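Local atomic coordinates of PHD finger protein 3 (Homo sapiens, PDB entry 6IC9), a protein that reads the phosphorylated C-terminal domain of RNA polymerase II through its SPOC domain, the part described here, and so regulates neuronal gene expression. Residues Glu43-Pro46 with Asp47-Val51; Gly53-Ser56 with Pro57-Trp61; Lys127-His130 with Pro131-Pro134. One frame throughout, in Å; residues are numbered along the deposited sequence.

Contact 1 (Glu43-Pro46 with Asp47-Val51); sequences EDLP and DSIQV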
loop_
_atom_site.group_PDB
_atom_site.type_symbol
_atom_site.label_atom_id
_atom_site.label_comp_id
_atom_site.label_asym_id
_atom_site.label_seq_id
_atom_site.Cartn_x
_atom_site.Cartn_y
_atom_site.Cartn_z
ATOM N N GLU A 43 14.257 -5.919 1.698
ATOM C CA GLU A 43 14.752 -5.965 3.076
ATOM C C GLU A 43 13.892 -5.175 4.037
ATOM O O GLU A 43 13.955 -5.401 5.246
ATOM C CB GLU A 43 16.188 -5.397 3.143
ATOM C CG GLU A 43 17.057 -5.919 2.042
ATOM C CD GLU A 43 18.240 -5.015 1.722
ATOM O OE1 GLU A 43 18.680 -4.222 2.590
ATOM O OE2 GLU A 43 18.712 -5.107 0.579
ATOM N N ASP A 44 13.095 -4.256 3.533
ATOM C CA ASP A 44 12.360 -3.329 4.377
ATOM C C ASP A 44 10.921 -3.761 4.648
ATOM O O ASP A 44 10.236 -3.096 5.427
ATOM C CB ASP A 44 12.322 -1.950 3.697
ATOM C CG ASP A 44 13.650 -1.195 3.792
ATOM O OD1 ASP A 44 14.549 -1.658 4.532
ATOM O OD2 ASP A 44 13.767 -0.131 3.123
ATOM N N LEU A 45 10.424 -4.805 3.967
ATOM C CA LEU A 45 9.063 -5.277 4.215
ATOM C C LEU A 45 9.124 -6.588 4.982
ATOM O O LEU A 45 9.980 -7.438 4.677
ATOM C CB LEU A 45 8.301 -5.482 2.900
ATOM C CG LEU A 45 8.009 -4.157 2.173
ATOM C CD1 LEU A 45 7.577 -4.445 0.784
ATOM C CD2 LEU A 45 6.959 -3.270 2.920
ATOM N N PRO A 46 8.283 -6.751 6.005
ATOM C CA PRO A 46 8.258 -8.017 6.760
ATOM C C PRO A 46 7.760 -9.165 5.884
ATOM O O PRO A 46 7.248 -8.967 4.772
ATOM C CB PRO A 46 7.294 -7.731 7.912
ATOM C CG PRO A 46 6.292 -6.706 7.280
ATOM C CD PRO A 46 7.153 -5.853 6.333
ATOM N N ASP A 47 7.919 -10.406 6.411
ATOM C CA ASP A 47 7.353 -11.581 5.736
ATOM C C ASP A 47 5.834 -11.476 5.569
ATOM O O ASP A 47 5.265 -12.036 4.631
ATOM C CB ASP A 47 7.656 -12.872 6.562
ATOM C CG ASP A 47 9.093 -13.346 6.439
ATOM O OD1 ASP A 47 9.880 -12.753 5.693
ATOM O OD2 ASP A 47 9.427 -14.356 7.110
ATOM N N SER A 48 5.154 -10.903 6.546
ATOM C CA SER A 48 3.706 -10.786 6.558
ATOM C C SER A 48 3.392 -9.370 6.983
ATOM O O SER A 48 3.770 -8.968 8.081
ATOM C CB SER A 48 3.056 -11.778 7.522
ATOM O OG SER A 48 1.662 -11.533 7.543
ATOM N N ILE A 49 2.766 -8.602 6.089
ATOM C CA ILE A 49 2.293 -7.262 6.415
ATOM C C ILE A 49 0.990 -7.397 7.175
ATOM O O ILE A 49 0.003 -7.888 6.613
ATOM C CB ILE A 49 2.068 -6.433 5.145
ATOM C CG1 ILE A 49 3.369 -6.277 4.386
ATOM C CG2 ILE A 49 1.379 -5.061 5.521
ATOM C CD1 ILE A 49 3.188 -5.672 2.998
ATOM N N GLN A 50 0.978 -6.958 8.445
ATOM C CA GLN A 50 -0.197 -7.053 9.310
ATOM C C GLN A 50 -1.036 -5.804 9.140
ATOM O O GLN A 50 -0.586 -4.711 9.468
ATOM C CB GLN A 50 0.192 -7.163 10.788
ATOM C CG GLN A 50 1.022 -8.404 11.075
ATOM C CD GLN A 50 0.259 -9.700 10.799
ATOM O OE1 GLN A 50 -0.964 -9.831 11.087
ATOM N NE2 GLN A 50 0.972 -10.668 10.235
ATOM N N VAL A 51 -2.247 -5.957 8.644
ATOM C CA VAL A 51 -3.112 -4.784 8.495
ATOM C C VAL A 51 -3.827 -4.553 9.828
ATOM O O VAL A 51 -4.642 -5.381 10.263
ATOM C CB VAL A 51 -4.105 -4.987 7.351
ATOM C CG1 VAL A 51 -4.964 -3.720 7.162
ATOM C CG2 VAL A 51 -3.363 -5.392 6.084
#
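P46 and I49 meet where the chain of the SPOC domain turns from helix 41-44 into strand 48-55, L45 being the first residue to leave helical geometry. Apolar contacts come first. The pyrrolidine ring of P46 presents CG to the base of the I49 side chain, CG1 lying 4.1 Å from it. I49 has CG1 anti to its carbonyl carbon (chi1 -61°) and runs on extended, which carries CD1 toward L45; there the packing is looser, L45 CD2 being 4.5 Å from I49 CD1. Both branched chains are buried and rest against M117 of strand 114-122, a place that suits large aliphatic residues. The CA-CB bond of D47, by contrast, points away from P46, and the residue is exposed.

Polar groups of the turn find their partners outside it. P46 O accepts from W15 NE1, S48 O accepts from N109 ND2, and the backbones of D47 and I49 bond to F18 in strand 15-21, where the new strand begins to pair. A proline fits just before this strand because its ring limits the backbone and offers no N-H needing a partner. The same ring also lies against the carbonyl of S48: P46 CG is 3.5 Å from S48 O.

Contact 2 (Gly53-Ser56 with Pro57-Trp61); sequences GRIS and PQTVW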
loop_
_atom_site.group_PDB
_atom_site.type_symbol
_atom_site.label_atom_id
_atom_site.label_comp_id
_atom_site.label_asym_id
_atom_site.label_seq_id
_atom_site.Cartn_x
_atom_site.Cartn_y
_atom_site.Cartn_z
ATOM N N GLY A 53 -5.589 -1.689 10.833
ATOM C CA GLY A 53 -6.690 -0.759 10.949
ATOM C C GLY A 53 -6.991 -0.085 9.636
ATOM O O GLY A 53 -6.455 -0.446 8.575
ATOM N N ARG A 54 -7.855 0.899 9.724
ATOM C CA ARG A 54 -8.298 1.578 8.526
ATOM C C ARG A 54 -8.294 3.074 8.759
ATOM O O ARG A 54 -8.358 3.564 9.902
ATOM C CB ARG A 54 -9.685 1.096 8.107
ATOM C CG ARG A 54 -10.707 1.313 9.177
ATOM C CD ARG A 54 -11.990 0.502 8.964
ATOM N NE ARG A 54 -12.952 0.867 10.004
ATOM C CZ ARG A 54 -14.072 0.194 10.264
ATOM N NH1 ARG A 54 -14.379 -0.898 9.571
ATOM N NH2 ARG A 54 -14.907 0.634 11.209
ATOM N N ILE A 55 -8.214 3.816 7.664
ATOM C CA ILE A 55 -8.018 5.256 7.786
ATOM C C ILE A 55 -8.709 5.948 6.613
ATOM O O ILE A 55 -8.795 5.400 5.512
ATOM C CB ILE A 55 -6.488 5.552 7.848
ATOM C CG1 ILE A 55 -6.196 7.016 8.255
ATOM C CG2 ILE A 55 -5.781 5.161 6.511
ATOM C CD1 ILE A 55 -4.649 7.274 8.521
ATOM N N SER A 56 -9.190 7.173 6.843
ATOM C CA SER A 56 -9.835 7.940 5.790
ATOM C C SER A 56 -8.826 8.360 4.716
ATOM O O SER A 56 -7.696 8.728 5.039
ATOM C CB SER A 56 -10.494 9.159 6.417
ATOM O OG SER A 56 -10.481 10.218 5.506
ATOM N N PRO A 57 -9.184 8.279 3.434
ATOM C CA PRO A 57 -8.228 8.677 2.385
ATOM C C PRO A 57 -7.788 10.131 2.494
ATOM O O PRO A 57 -6.619 10.431 2.270
ATOM C CB PRO A 57 -9.002 8.415 1.080
ATOM C CG PRO A 57 -9.937 7.263 1.465
ATOM C CD PRO A 57 -10.374 7.597 2.886
ATOM N N GLN A 58 -8.688 11.034 2.854
ATOM C CA GLN A 58 -8.285 12.432 2.967
ATOM C C GLN A 58 -7.226 12.627 4.057
ATOM O O GLN A 58 -6.317 13.454 3.900
ATOM C CB GLN A 58 -9.512 13.303 3.223
ATOM C CG GLN A 58 -9.211 14.798 3.192
ATOM C CD GLN A 58 -8.671 15.225 1.835
ATOM O OE1 GLN A 58 -9.306 14.975 0.801
ATOM N NE2 GLN A 58 -7.501 15.845 1.820
ATOM N N THR A 59 -7.313 11.872 5.165
ATOM C CA THR A 59 -6.288 11.965 6.208
ATOM C C THR A 59 -4.926 11.559 5.659
ATOM O O THR A 59 -3.923 12.233 5.911
ATOM C CB THR A 59 -6.676 11.106 7.418
ATOM O OG1 THR A 59 -7.944 11.554 7.920
ATOM C CG2 THR A 59 -5.633 11.247 8.553
ATOM N N VAL A 60 -4.870 10.457 4.900
ATOM C CA VAL A 60 -3.616 10.053 4.261
ATOM C C VAL A 60 -3.105 11.138 3.319
ATOM O O VAL A 60 -1.912 11.437 3.301
ATOM C CB VAL A 60 -3.820 8.722 3.528
ATOM C CG1 VAL A 60 -2.555 8.358 2.677
ATOM C CG2 VAL A 60 -4.028 7.653 4.601
ATOM N N TRP A 61 -3.980 11.686 2.453
ATOM C CA TRP A 61 -3.470 12.655 1.470
ATOM C C TRP A 61 -3.039 13.968 2.125
ATOM O O TRP A 61 -2.067 14.572 1.684
ATOM C CB TRP A 61 -4.508 12.901 0.360
ATOM C CG TRP A 61 -4.773 11.587 -0.372
ATOM C CD1 TRP A 61 -5.978 10.993 -0.571
ATOM C CD2 TRP A 61 -3.792 10.704 -0.947
ATOM N NE1 TRP A 61 -5.816 9.812 -1.245
ATOM C CE2 TRP A 61 -4.486 9.599 -1.468
ATOM C CE3 TRP A 61 -2.388 10.732 -1.040
ATOM C CZ2 TRP A 61 -3.834 8.527 -2.105
ATOM C CZ3 TRP A 61 -1.730 9.678 -1.676
ATOM C CH2 TRP A 61 -2.461 8.585 -2.201
HETATM O O HOH W 1 -11.526 10.909 2.787
#
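I55 and V60 make the tight side of this junction, in which strand 48-55 ends and helix 57-70 begins with S56 at the N-cap. I55 has CG1 anti to its backbone N (chi1 -169°), which leaves CG2 between N and the carbonyl carbon; that methyl meets V60 CG2 at 3.6 Å, the two side chains crossing at about a right angle. I55 CD1 continues past the same V60 methyl to T59 CG2, at 4.1 Å. Beta-branched residues suit the spot, since their methyls fill the angle between strand and helix.

The capping side is looser and wetter. V60 N gives S56 O a nearly straight but weak hydrogen bond of 3.3 Å (165°). S56 OG reaches the helix start through a water 3.0 Å away, which also accepts from Q58 N at 2.8 Å, so the water helps satisfy an amide of the first turn. P57 fits the first helical position, where a missing N-H costs nothing, and its O takes W61 N. Q58 turns outward and bonds D62 through NE2.

The bound peptide touches this corner: R54 NH2 bonds a modified side chain of it, consistent with phosphoserine recognition, and T59 packs on an apolar one. Behind, I55 and V60 lie on Y104 of strand 104-107 and Y118 of strand 114-122, and V60 also reaches L151 of strand 147-155.

Contact 3 (Lys127-His130 with Pro131-Pro134); sequences KIPH and PLVP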
loop_
_atom_site.group_PDB
_atom_site.type_symbol
_atom_site.label_atom_id
_atom_site.label_comp_id
_atom_site.label_asym_id
_atom_site.label_seq_id
_atom_site.Cartn_x
_atom_site.Cartn_y
_atom_site.Cartn_z
ATOM N N LYS A 127 -10.033 6.572 -11.332
ATOM C CA LYS A 127 -8.965 7.520 -11.564
ATOM C C LYS A 127 -7.903 7.368 -10.487
ATOM O O LYS A 127 -8.200 7.039 -9.338
ATOM C CB LYS A 127 -9.526 8.940 -11.567
ATOM C CG LYS A 127 -10.452 9.194 -12.743
ATOM C CD LYS A 127 -9.776 10.068 -13.813
ATOM C CE LYS A 127 -9.996 11.553 -13.531
ATOM N NZ LYS A 127 -9.413 12.414 -14.598
ATOM N N ILE A 128 -6.657 7.569 -10.873
ATOM C CA ILE A 128 -5.596 7.478 -9.876
ATOM C C ILE A 128 -5.701 8.680 -8.942
ATOM O O ILE A 128 -5.815 9.816 -9.424
ATOM C CB ILE A 128 -4.230 7.414 -10.563
ATOM C CG1 ILE A 128 -4.085 6.093 -11.356
ATOM C CG2 ILE A 128 -3.139 7.576 -9.539
ATOM C CD1 ILE A 128 -4.299 6.231 -12.896
ATOM N N PRO A 129 -5.731 8.490 -7.628
ATOM C CA PRO A 129 -5.692 9.640 -6.710
ATOM C C PRO A 129 -4.622 10.655 -7.100
ATOM O O PRO A 129 -3.451 10.304 -7.283
ATOM C CB PRO A 129 -5.363 8.989 -5.358
ATOM C CG PRO A 129 -5.982 7.593 -5.461
ATOM C CD PRO A 129 -5.874 7.198 -6.922
ATOM N N HIS A 130 -5.020 11.939 -7.154
ATOM C CA HIS A 130 -4.139 12.966 -7.712
ATOM C C HIS A 130 -2.791 13.092 -7.000
ATOM O O HIS A 130 -1.779 13.285 -7.695
ATOM C CB HIS A 130 -4.893 14.319 -7.793
ATOM C CG HIS A 130 -4.922 15.125 -6.520
ATOM N ND1 HIS A 130 -3.800 15.716 -5.969
ATOM C CD2 HIS A 130 -5.954 15.460 -5.706
ATOM C CE1 HIS A 130 -4.135 16.360 -4.863
ATOM N NE2 HIS A 130 -5.438 16.221 -4.682
ATOM N N PRO A 131 -2.675 12.971 -5.675
ATOM C CA PRO A 131 -1.341 13.104 -5.062
ATOM C C PRO A 131 -0.346 12.026 -5.487
ATOM O O PRO A 131 0.859 12.198 -5.258
ATOM C CB PRO A 131 -1.635 13.014 -3.562
ATOM C CG PRO A 131 -3.060 13.312 -3.460
ATOM C CD PRO A 131 -3.695 12.742 -4.651
ATOM N N LEU A 132 -0.799 10.928 -6.087
ATOM C CA LEU A 132 0.134 9.932 -6.625
ATOM C C LEU A 132 0.605 10.242 -8.041
ATOM O O LEU A 132 1.660 9.738 -8.444
ATOM C CB LEU A 132 -0.516 8.554 -6.634
ATOM C CG LEU A 132 -0.963 8.052 -5.271
ATOM C CD1 LEU A 132 -1.770 6.768 -5.415
ATOM C CD2 LEU A 132 0.244 7.843 -4.359
ATOM N N VAL A 133 -0.166 11.020 -8.805
ATOM C CA VAL A 133 0.180 11.426 -10.166
ATOM C C VAL A 133 1.155 12.599 -10.066
ATOM O O VAL A 133 1.018 13.453 -9.175
ATOM C CB VAL A 133 -1.080 11.798 -10.969
ATOM C CG1 VAL A 133 -0.772 11.985 -12.458
ATOM C CG2 VAL A 133 -2.121 10.742 -10.816
ATOM N N PRO A 134 2.174 12.671 -10.923
ATOM C CA PRO A 134 2.491 11.674 -11.947
ATOM C C PRO A 134 3.287 10.522 -11.337
ATOM O O PRO A 134 3.965 10.725 -10.339
ATOM C CB PRO A 134 3.315 12.477 -12.953
ATOM C CG PRO A 134 4.083 13.469 -12.051
ATOM C CD PRO A 134 3.154 13.779 -10.894
#
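H130 lays its ring over P131 at the centre of a short 3-10 turn, part of the long loop between strands 114-122 and 147-155 of the SPOC domain. The histidine side chain is folded forward over the proline that follows it. H130 CB starts 3.7 Å from P131 CD. With chi1 at 83°, CG stands between the backbone N and the carbonyl carbon and comes to 3.3 Å from P131 CD. Beyond it ND1 lies over P131 N and CD, and CD2 lies across that methylene, 3.7 Å from P131 CD. At the far end CE1 reaches P131 CG at 3.5 Å, while NE2 stays near P131 CD. The result is a CH-pi contact: P131 CD is 3.4 Å from the centroid of the H130 ring, 19° off the normal, over one face. An alanine at P131 has no CD or CG to lie under the imidazole, and the H130 ring would probably be set freer to turn.

Two successive backbone bonds wind the turn, L132 N to P129 O (3.0 Å) and V133 N to H130 O (3.0 Å). In each the donor lies above the carbonyl plane. The donors being L132 N and V133 N, the turn asks no N-H of P131, whose O accepts from K68 of helix 57-70. Beside the turn, two aliphatic side chains cross at about a right angle, I128 CG2 touching V133 CG2 at 3.6 Å.

Overall arrangement
From the N terminus the three contacts follow in series, none nesting in or crossing another. Contact 1 closes the turn that leads helix 41-44 into strand 48-55; contact 2, its centre about 20 Å from that of contact 1, sits where the same strand gives way to helix 57-70. One strand thus joins the two. Contact 3 comes much later, in the loop after strand 114-122, on the opposite side of the chain's centre from contact 1. It returns to contact 2 through W61, whose indole packs on P129, P131 and L132: W61 CH2 lies 3.5 Å from L132 CG. The late loop is thereby fastened to the start of helix 57-70.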